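Local coordinates for protein HIAXHD3 (Humicola insolens, PDB 3ZXK) that removes arabinofuranose side chains from xylan-type polysaccharides as a family 43 glycoside hydrolase and, with an engineered active site, also shows endo-xylanase activity, at residues A[21-24]-A[29-32]; A[358-363]-A[367-372]; A[467-472]-A[500-505]. All coordinates share one frame; numbering follows the deposited sequence.

Contact 1 (A[21-24]-A[29-32])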
loop_
_atom_site.group_PDB
_atom_site.type_symbol
_atom_site.label_atom_id
_atom_site.label_comp_id
_atom_site.label_asym_id
_atom_site.label_seq_id
_atom_site.Cartn_x
_atom_site.Cartn_y
_atom_site.Cartn_z
ATOM N N GLU A 21 6.762 -2.661 -7.877
ATOM C CA GLU A 21 8.068 -2.832 -8.538
ATOM C C GLU A 21 8.758 -3.943 -7.763
ATOM O O GLU A 21 8.753 -3.891 -6.548
ATOM C CB GLU A 21 8.907 -1.535 -8.410
ATOM C CG GLU A 21 10.387 -1.659 -8.838
ATOM C CD GLU A 21 10.638 -1.292 -10.292
ATOM O OE1 GLU A 21 10.258 -0.180 -10.728
ATOM O OE2 GLU A 21 11.231 -2.121 -11.004
ATOM N N VAL A 22 9.336 -4.940 -8.442
ATOM C CA VAL A 22 10.089 -6.006 -7.755
ATOM C C VAL A 22 11.490 -6.131 -8.336
ATOM O O VAL A 22 11.686 -5.985 -9.545
ATOM C CB VAL A 22 9.424 -7.410 -7.855
ATOM C CG1 VAL A 22 8.329 -7.629 -6.810
ATOM C CG2 VAL A 22 8.961 -7.734 -9.281
ATOM N N PHE A 23 12.461 -6.398 -7.474
ATOM C CA PHE A 23 13.829 -6.642 -7.936
ATOM C C PHE A 23 14.552 -7.495 -6.923
ATOM O O PHE A 23 14.047 -7.696 -5.826
ATOM C CB PHE A 23 14.589 -5.327 -8.234
ATOM C CG PHE A 23 14.718 -4.409 -7.047
ATOM C CD1 PHE A 23 13.742 -3.472 -6.745
ATOM C CD2 PHE A 23 15.815 -4.502 -6.206
ATOM C CE1 PHE A 23 13.851 -2.647 -5.627
ATOM C CE2 PHE A 23 15.945 -3.661 -5.101
ATOM C CZ PHE A 23 14.977 -2.716 -4.819
ATOM N N ARG A 24 15.709 -8.012 -7.311
ATOM C CA ARG A 24 16.476 -8.881 -6.429
ATOM C C ARG A 24 17.823 -8.266 -6.143
ATOM O O ARG A 24 18.463 -7.705 -7.049
ATOM C CB ARG A 24 16.689 -10.243 -7.098
ATOM C CG ARG A 24 17.465 -11.212 -6.238
ATOM C CD ARG A 24 17.516 -12.605 -6.840
ATOM N NE ARG A 24 18.173 -12.645 -8.144
ATOM C CZ ARG A 24 19.485 -12.771 -8.328
ATOM N NH1 ARG A 24 20.317 -12.855 -7.287
ATOM N NH2 ARG A 24 19.979 -12.814 -9.554
ATOM N N PHE A 29 14.560 -10.531 -2.280
ATOM C CA PHE A 29 13.684 -9.804 -3.211
ATOM C C PHE A 29 13.056 -8.640 -2.466
ATOM O O PHE A 29 12.639 -8.771 -1.302
ATOM C CB PHE A 29 12.545 -10.690 -3.704
ATOM C CG PHE A 29 12.994 -11.934 -4.405
ATOM C CD1 PHE A 29 13.263 -11.907 -5.788
ATOM C CD2 PHE A 29 13.115 -13.148 -3.724
ATOM C CE1 PHE A 29 13.662 -13.054 -6.467
ATOM C CE2 PHE A 29 13.521 -14.308 -4.413
ATOM C CZ PHE A 29 13.788 -14.256 -5.784
ATOM N N TYR A 30 12.937 -7.518 -3.153
ATOM C CA TYR A 30 12.307 -6.302 -2.626
ATOM C C TYR A 30 11.139 -5.893 -3.504
ATOM O O TYR A 30 11.179 -6.096 -4.707
ATOM C CB TYR A 30 13.322 -5.158 -2.518
ATOM C CG TYR A 30 14.346 -5.395 -1.438
ATOM C CD1 TYR A 30 14.016 -5.234 -0.089
ATOM C CD2 TYR A 30 15.629 -5.822 -1.763
ATOM C CE1 TYR A 30 14.950 -5.475 0.899
ATOM C CE2 TYR A 30 16.577 -6.063 -0.782
ATOM C CZ TYR A 30 16.233 -5.867 0.529
ATOM O OH TYR A 30 17.131 -6.116 1.521
ATOM N N TYR A 31 10.113 -5.324 -2.889
ATOM C CA TYR A 31 8.826 -5.006 -3.554
ATOM C C TYR A 31 8.455 -3.639 -3.037
ATOM O O TYR A 31 8.422 -3.421 -1.817
ATOM C CB TYR A 31 7.827 -6.042 -3.047
ATOM C CG TYR A 31 6.377 -6.013 -3.480
ATOM C CD1 TYR A 31 5.570 -4.880 -3.317
ATOM C CD2 TYR A 31 5.788 -7.180 -3.959
ATOM C CE1 TYR A 31 4.214 -4.907 -3.643
ATOM C CE2 TYR A 31 4.445 -7.200 -4.297
ATOM C CZ TYR A 31 3.667 -6.087 -4.134
ATOM O OH TYR A 31 2.345 -6.221 -4.496
ATOM N N SER A 32 8.207 -2.717 -3.954
ATOM C CA SER A 32 7.808 -1.351 -3.639
ATOM C C SER A 32 6.389 -1.088 -4.141
ATOM O O SER A 32 6.074 -1.453 -5.268
ATOM C CB SER A 32 8.811 -0.389 -4.278
ATOM O OG SER A 32 8.427 0.967 -4.124
#
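Phe23 and Tyr30 form a hydrogen-bonded pair of this antiparallel hairpin, each giving its N-H to the other's carbonyl. The bond from Tyr30 N to Phe23 O, 2.9 Å, is the straighter at 172°. Glu21 and Ser32 repeat the exchange, Glu21 N reaching Ser32 O at 3.0 Å and Ser32 N reaching Glu21 O at 2.9 Å. Some of these oxygens also receive a CA-H: Tyr31 CA lies 3.2 Å from Glu21 O, and Val22 CA comes equally near Tyr30 O. Along its other edge, 29-32 pairs with strand 41-47, Phe29 and Tyr31 bonding to Ser47 and Leu45.

The side chains divide by face. Phe23 CG sits between its backbone N and carbonyl carbon (chi1 60°), which swings the ring across until Tyr30 CB lies over its face, 3.7 Å from Phe23 CZ, a CH-pi contact. On the other face Val22, in one of two conformers, lies against the Tyr31 ring, and Arg24 CD rests against Phe29 CE1.

Beyond the hairpin the buried polar ends are satisfied, Glu21 by Thr87 and Arg89, Tyr30 OH by Gly122, Tyr31 OH by His17, while Arg24 salt-bridges Asp254. Backbone bonds thus join the strands and apolar contacts cover both faces.

Contact 2 (A[358-363]-A[367-372]); sequences TATVTG and AARNTL
Thr360 and Arg369 meet with their side chains crossing at about a right angle, the threonine OG1 set against the backbone N and CB of the arginine. With OG1 anti to the carbonyl carbon (chi1 -54°), Thr360 accepts the backbone N-H of Arg369, N to OG1 2.9 Å, in a nearly straight bond of 164°. The same oxygen lies 3.4 Å from Arg369 CB, while the methyl CG2 turns to Ala367 O at 3.6 Å. A valine here would probably leave the Arg369 N-H without its acceptor, with a methyl facing it instead.

Arg369 runs out extended from CG to NE, and water 2 lies in the guanidinium plane at its edge, accepting from NH1 at 2.9 Å and donating to Ala359 O. Water 1 makes a second bridge, from Ala359 N to Arg369 O. Small methyls suit the rest: Ala359 CB packs 4.0 Å from Arg369 CB, and Ala367 CB sits 3.6 Å from Thr362 OG1, which accepts the backbone N-H of Asp364.

Arg369 NE turns to Leu71 O, in the family 43 part of the chain. The two arms run roughly antiparallel without forming a ladder, as an irregular connection between strands 354-357 and 372-375, which belong to different sheets of the concanavalin A-like beta-sandwich.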
loop_
_atom_site.group_PDB
_atom_site.type_symbol
_atom_site.label_atom_id
_atom_site.label_comp_id
_atom_site.label_asym_id
_atom_site.label_seq_id
_atom_site.Cartn_x
_atom_site.Cartn_y
_atom_site.Cartn_z
ATOM N N THR A 358 -6.625 14.678 20.433
ATOM C CA THR A 358 -7.382 15.270 19.321
ATOM C C THR A 358 -6.569 16.375 18.611
ATOM O O THR A 358 -5.976 17.254 19.264
ATOM C CB THR A 358 -8.738 15.812 19.791
ATOM O OG1 THR A 358 -8.540 16.736 20.880
ATOM C CG2 THR A 358 -9.609 14.661 20.288
ATOM N N ALA A 359 -6.552 16.321 17.289
ATOM C CA ALA A 359 -5.714 17.230 16.521
ATOM C C ALA A 359 -6.528 18.168 15.634
ATOM O O ALA A 359 -5.995 19.158 15.142
ATOM C CB ALA A 359 -4.700 16.455 15.690
ATOM N N THR A 360 -7.815 17.874 15.458
ATOM C CA THR A 360 -8.686 18.653 14.561
ATOM C C THR A 360 -10.062 18.818 15.188
ATOM O O THR A 360 -10.613 17.864 15.760
ATOM C CB THR A 360 -8.910 17.882 13.250
ATOM O OG1 THR A 360 -7.645 17.535 12.684
ATOM C CG2 THR A 360 -9.696 18.694 12.275
ATOM N N VAL A 361 -10.617 20.015 15.070
ATOM C CA VAL A 361 -12.016 20.276 15.438
ATOM C C VAL A 361 -12.822 20.218 14.156
ATOM O O VAL A 361 -12.619 21.010 13.246
ATOM C CB VAL A 361 -12.180 21.664 16.132
ATOM C CG1 VAL A 361 -13.658 22.002 16.364
ATOM C CG2 VAL A 361 -11.364 21.682 17.420
ATOM N N THR A 362 -13.726 19.246 14.092
ATOM C CA THR A 362 -14.525 18.971 12.897
ATOM C C THR A 362 -15.718 18.070 13.259
ATOM O O THR A 362 -15.669 17.350 14.275
ATOM C CB THR A 362 -13.656 18.315 11.777
ATOM O OG1 THR A 362 -14.419 18.179 10.574
ATOM C CG2 THR A 362 -13.107 16.944 12.200
ATOM N N GLY A 363 -16.777 18.125 12.442
ATOM C CA GLY A 363 -17.860 17.120 12.482
ATOM C C GLY A 363 -17.618 15.985 11.497
ATOM O O GLY A 363 -18.393 15.025 11.430
ATOM N N ALA A 367 -12.038 14.906 7.615
ATOM C CA ALA A 367 -11.213 16.081 7.825
ATOM C C ALA A 367 -10.278 15.913 9.012
ATOM O O ALA A 367 -9.437 16.769 9.248
ATOM C CB ALA A 367 -12.084 17.313 8.016
ATOM N N ALA A 368 -10.433 14.826 9.772
ATOM C CA ALA A 368 -9.647 14.670 11.020
ATOM C C ALA A 368 -8.218 14.266 10.747
ATOM O O ALA A 368 -8.005 13.287 10.035
ATOM C CB ALA A 368 -10.289 13.657 11.967
ATOM N N ARG A 369 -7.261 14.930 11.399
ATOM C CA ARG A 369 -5.863 14.520 11.336
ATOM C C ARG A 369 -5.678 13.376 12.314
ATOM O O ARG A 369 -6.479 13.180 13.239
ATOM C CB ARG A 369 -4.942 15.675 11.724
ATOM C CG ARG A 369 -4.853 16.744 10.678
ATOM C CD ARG A 369 -4.128 17.962 11.226
ATOM N NE ARG A 369 -3.654 18.811 10.153
ATOM C CZ ARG A 369 -2.899 19.896 10.316
ATOM N NH1 ARG A 369 -2.538 20.294 11.532
ATOM N NH2 ARG A 369 -2.499 20.577 9.251
ATOM N N ASN A 370 -4.620 12.611 12.057
ATOM C CA ASN A 370 -4.157 11.560 12.968
ATOM C C ASN A 370 -5.095 10.371 13.084
ATOM O O ASN A 370 -5.236 9.784 14.130
ATOM C CB ASN A 370 -3.773 12.131 14.369
ATOM C CG ASN A 370 -2.514 12.992 14.314
ATOM O OD1 ASN A 370 -2.071 13.406 13.233
ATOM N ND2 ASN A 370 -1.924 13.257 15.470
ATOM N N THR A 371 -5.701 9.979 11.970
ATOM C CA THR A 371 -6.305 8.657 11.849
ATOM C C THR A 371 -5.219 7.656 11.405
ATOM O O THR A 371 -4.601 7.840 10.371
ATOM C CB THR A 371 -7.512 8.710 10.895
ATOM O OG1 THR A 371 -8.489 9.596 11.424
ATOM C CG2 THR A 371 -8.150 7.322 10.714
ATOM N N LEU A 372 -4.988 6.629 12.218
ATOM C CA LEU A 372 -3.898 5.667 11.990
ATOM C C LEU A 372 -4.522 4.430 11.372
ATOM O O LEU A 372 -5.484 3.883 11.923
ATOM C CB LEU A 372 -3.253 5.296 13.311
ATOM C CG LEU A 372 -1.950 4.480 13.200
ATOM C CD1 LEU A 372 -0.772 5.239 12.585
ATOM C CD2 LEU A 372 -1.503 3.903 14.544
HETATM O O HOH W 1 -7.876 14.665 15.215
HETATM O O HOH W 2 -3.484 19.718 14.203
#

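Contact 3 (A[467-472]-A[500-505]). With AHR (alpha-L-arabinofuranose), chain C; XYP (beta-D-xylopyranose), chain B.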
loop_
_atom_site.group_PDB
_atom_site.type_symbol
_atom_site.label_atom_id
_atom_site.label_comp_id
_atom_site.label_asym_id
_atom_site.label_seq_id
_atom_site.Cartn_x
_atom_site.Cartn_y
_atom_site.Cartn_z
ATOM N N PRO A 467 -13.147 -10.975 -2.833
ATOM C CA PRO A 467 -13.296 -10.165 -4.044
ATOM C C PRO A 467 -14.718 -10.199 -4.613
ATOM O O PRO A 467 -15.382 -11.244 -4.648
ATOM C CB PRO A 467 -12.259 -10.764 -4.999
ATOM C CG PRO A 467 -11.194 -11.235 -4.077
ATOM C CD PRO A 467 -11.926 -11.800 -2.895
ATOM N N ALA A 468 -15.167 -9.030 -5.041
ATOM C CA ALA A 468 -16.522 -8.903 -5.610
ATOM C C ALA A 468 -16.491 -7.958 -6.799
ATOM O O ALA A 468 -17.524 -7.470 -7.226
ATOM C CB ALA A 468 -17.525 -8.443 -4.554
ATOM N N PHE A 469 -15.298 -7.745 -7.358
ATOM C CA PHE A 469 -15.136 -6.770 -8.427
ATOM C C PHE A 469 -15.856 -7.265 -9.676
ATOM O O PHE A 469 -15.723 -8.422 -10.073
ATOM C CB PHE A 469 -13.641 -6.598 -8.717
ATOM C CG PHE A 469 -13.294 -5.359 -9.490
ATOM C CD1 PHE A 469 -13.681 -4.085 -9.040
ATOM C CD2 PHE A 469 -12.513 -5.459 -10.623
ATOM C CE1 PHE A 469 -13.308 -2.939 -9.742
ATOM C CE2 PHE A 469 -12.135 -4.327 -11.327
ATOM C CZ PHE A 469 -12.528 -3.066 -10.886
ATOM N N GLY A 470 -16.635 -6.374 -10.277
ATOM C CA GLY A 470 -17.393 -6.706 -11.492
ATOM C C GLY A 470 -18.706 -7.452 -11.226
ATOM O O GLY A 470 -19.442 -7.755 -12.164
ATOM N N THR A 471 -18.976 -7.787 -9.967
ATOM C CA THR A 471 -20.246 -8.433 -9.591
ATOM C C THR A 471 -21.287 -7.421 -9.129
ATOM O O THR A 471 -20.986 -6.229 -8.998
ATOM C CB THR A 471 -20.062 -9.481 -8.469
ATOM O OG1 THR A 471 -19.953 -8.829 -7.191
ATOM C CG2 THR A 471 -18.822 -10.367 -8.744
ATOM N N ASN A 472 -22.497 -7.914 -8.851
ATOM C CA ASN A 472 -23.565 -7.095 -8.298
ATOM C C ASN A 472 -23.718 -7.345 -6.800
ATOM O O ASN A 472 -24.778 -7.103 -6.242
ATOM C CB ASN A 472 -24.896 -7.375 -9.012
ATOM C CG ASN A 472 -24.919 -6.891 -10.456
ATOM O OD1 ASN A 472 -24.008 -6.196 -10.917
ATOM N ND2 ASN A 472 -25.979 -7.254 -11.178
ATOM N N ASN A 500 -17.575 -1.614 -3.974
ATOM C CA ASN A 500 -16.649 -2.304 -4.905
ATOM C C ASN A 500 -15.991 -1.365 -5.912
ATOM O O ASN A 500 -15.245 -1.829 -6.780
ATOM C CB ASN A 500 -17.356 -3.420 -5.683
ATOM C CG ASN A 500 -17.781 -4.556 -4.793
ATOM O OD1 ASN A 500 -17.016 -5.000 -3.918
ATOM N ND2 ASN A 500 -19.025 -5.018 -4.981
ATOM N N SER A 501 -16.244 -0.060 -5.794
ATOM C CA SER A 501 -15.681 0.910 -6.711
ATOM C C SER A 501 -14.156 0.936 -6.606
ATOM O O SER A 501 -13.587 0.804 -5.509
ATOM C CB SER A 501 -16.202 2.296 -6.377
ATOM O OG SER A 501 -15.613 3.273 -7.228
ATOM N N TRP A 502 -13.518 1.151 -7.741
ATOM C CA TRP A 502 -12.069 1.277 -7.820
ATOM C C TRP A 502 -11.589 2.689 -7.731
ATOM O O TRP A 502 -10.411 2.898 -7.590
ATOM C CB TRP A 502 -11.551 0.614 -9.095
ATOM C CG TRP A 502 -12.082 1.200 -10.373
ATOM C CD1 TRP A 502 -13.130 0.735 -11.154
ATOM C CD2 TRP A 502 -11.574 2.385 -11.083
ATOM N NE1 TRP A 502 -13.317 1.545 -12.262
ATOM C CE2 TRP A 502 -12.410 2.549 -12.276
ATOM C CE3 TRP A 502 -10.541 3.298 -10.854
ATOM C CZ2 TRP A 502 -12.189 3.575 -13.196
ATOM C CZ3 TRP A 502 -10.343 4.333 -11.770
ATOM C CH2 TRP A 502 -11.147 4.467 -12.913
ATOM N N ARG A 503 -12.478 3.682 -7.795
ATOM C CA ARG A 503 -12.028 5.072 -7.951
ATOM C C ARG A 503 -11.136 5.657 -6.846
ATOM O O ARG A 503 -10.243 6.458 -7.138
ATOM C CB ARG A 503 -13.208 5.993 -8.276
ATOM C CG ARG A 503 -13.888 5.615 -9.590
ATOM C CD ARG A 503 -14.776 6.705 -10.159
ATOM N NE ARG A 503 -15.374 6.275 -11.423
ATOM C CZ ARG A 503 -14.834 6.451 -12.630
ATOM N NH1 ARG A 503 -13.665 7.063 -12.766
ATOM N NH2 ARG A 503 -15.474 6.018 -13.714
ATOM N N TYR A 504 -11.337 5.222 -5.603
ATOM C CA TYR A 504 -10.451 5.631 -4.500
ATOM C C TYR A 504 -9.092 4.914 -4.543
ATOM O O TYR A 504 -8.168 5.298 -3.842
ATOM C CB TYR A 504 -11.177 5.365 -3.180
ATOM C CG TYR A 504 -10.496 5.885 -1.935
ATOM C CD1 TYR A 504 -10.583 7.236 -1.594
ATOM C CD2 TYR A 504 -9.793 5.022 -1.083
ATOM C CE1 TYR A 504 -9.981 7.735 -0.449
ATOM C CE2 TYR A 504 -9.193 5.501 0.078
ATOM C CZ TYR A 504 -9.277 6.850 0.397
ATOM O OH TYR A 504 -8.655 7.304 1.548
ATOM N N PHE A 505 -9.035 3.849 -5.325
ATOM C CA PHE A 505 -7.844 3.021 -5.573
ATOM C C PHE A 505 -7.418 2.163 -4.391
ATOM O O PHE A 505 -7.355 0.941 -4.519
ATOM C CB PHE A 505 -6.667 3.829 -6.152
ATOM C CG PHE A 505 -6.882 4.289 -7.572
ATOM C CD1 PHE A 505 -6.842 3.389 -8.634
ATOM C CD2 PHE A 505 -7.135 5.628 -7.837
ATOM C CE1 PHE A 505 -7.039 3.830 -9.944
ATOM C CE2 PHE A 505 -7.352 6.075 -9.139
ATOM C CZ PHE A 505 -7.300 5.176 -10.194
HETATM O O5 AHR C . -9.474 -1.688 -12.693
HETATM C C5 AHR C . -9.079 -0.777 -11.648
HETATM C C4 AHR C . -7.766 -0.058 -11.970
HETATM O O4 AHR C . -7.884 0.686 -13.180
HETATM C C3 AHR C . -6.545 -0.931 -12.245
HETATM O O3 AHR C . -5.907 -1.386 -11.061
HETATM C C2 AHR C . -5.609 -0.035 -13.010
HETATM O O2 AHR C . -4.846 -0.766 -13.990
HETATM C C1 AHR C . -6.564 0.914 -13.706
HETATM O O1 XYP B . -13.052 -0.261 -17.193
HETATM C C1 XYP B . -11.709 0.170 -16.942
HETATM C C2 XYP B . -11.356 1.427 -17.748
HETATM C C3 XYP B . -9.898 1.801 -17.475
HETATM C C4 XYP B . -9.714 2.027 -15.975
HETATM C C5 XYP B . -10.234 0.829 -15.165
HETATM O O2 XYP B . -11.545 1.221 -19.151
HETATM O O3 XYP B . -9.515 2.980 -18.200
HETATM O O4 XYP B . -8.329 2.292 -15.703
HETATM O O5 XYP B . -11.571 0.456 -15.546
HETATM O O HOH W 3 -21.090 -4.103 -6.756
#
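Phe469 brings the rim of its ring against Trp502 and the backbone of Asn500 in the wall of the sugar pocket. From CB, with CG anti to the backbone N (chi1 -163°), the side chain reaches across to segment 500-505. CD1 is the first ring atom to touch, 3.6 Å from Asn500 O, and CE1 touches both that oxygen and Trp502 CD1. Both partners sit at the ring's edge, near its plane, where aromatic C-H groups can face a carbonyl oxygen. At the tip, CZ meets Trp502 CD1 at 3.9 Å and the arabinose O5 at 3.8 Å, and CE2 lies 4.0 Å from the same O5.

Trp502 gives the glycan a flat apolar surface: arabinose C5 and xylose C5 lie over one indole face, and Arg503 CG covers the opposite one. Both C5 atoms are offset toward the rim of this face, which suits their C-H groups. Farther back, Ala468 CB rests 3.5 Å from Asn500 OD1. Asn500 ND2 binds Thr473 O and, through water 3, Thr471 O; Ala468 O takes both Thr471 N and OG1 within a type II turn.

The loop 467-472 joins strands 457-464 and 476-482 of one sheet of the sandwich, whereas 500-505 leads from strand 490-497 of that sheet to strand 509-516 of the other. Both thereby carry C-terminal residues to the pocket, beside Tyr269 of the family 43 part.

Contact 1 is the buried one, made of regular strands in the family 43 part; contacts 2 and 3 are partly buried loop contacts in the concanavalin A-like part. Their chemistry follows: a ladder of direct backbone bonds in 21-24 with 29-32, one side-chain-to-backbone bond plus waters in contact 2, and van der Waals contact with a single water bridge in contact 3. Strand 509-516 relates the latter two, packing on 358-363 and 367-372 and receiving the chain from 500-505, yet their nearest atoms are about 9 Å apart. Only contact 3 touches sugar; contact 1 has Tyr31 about 12 Å from the arabinose. Contacts 1 and 2 lie on opposite sides of the chain's centre.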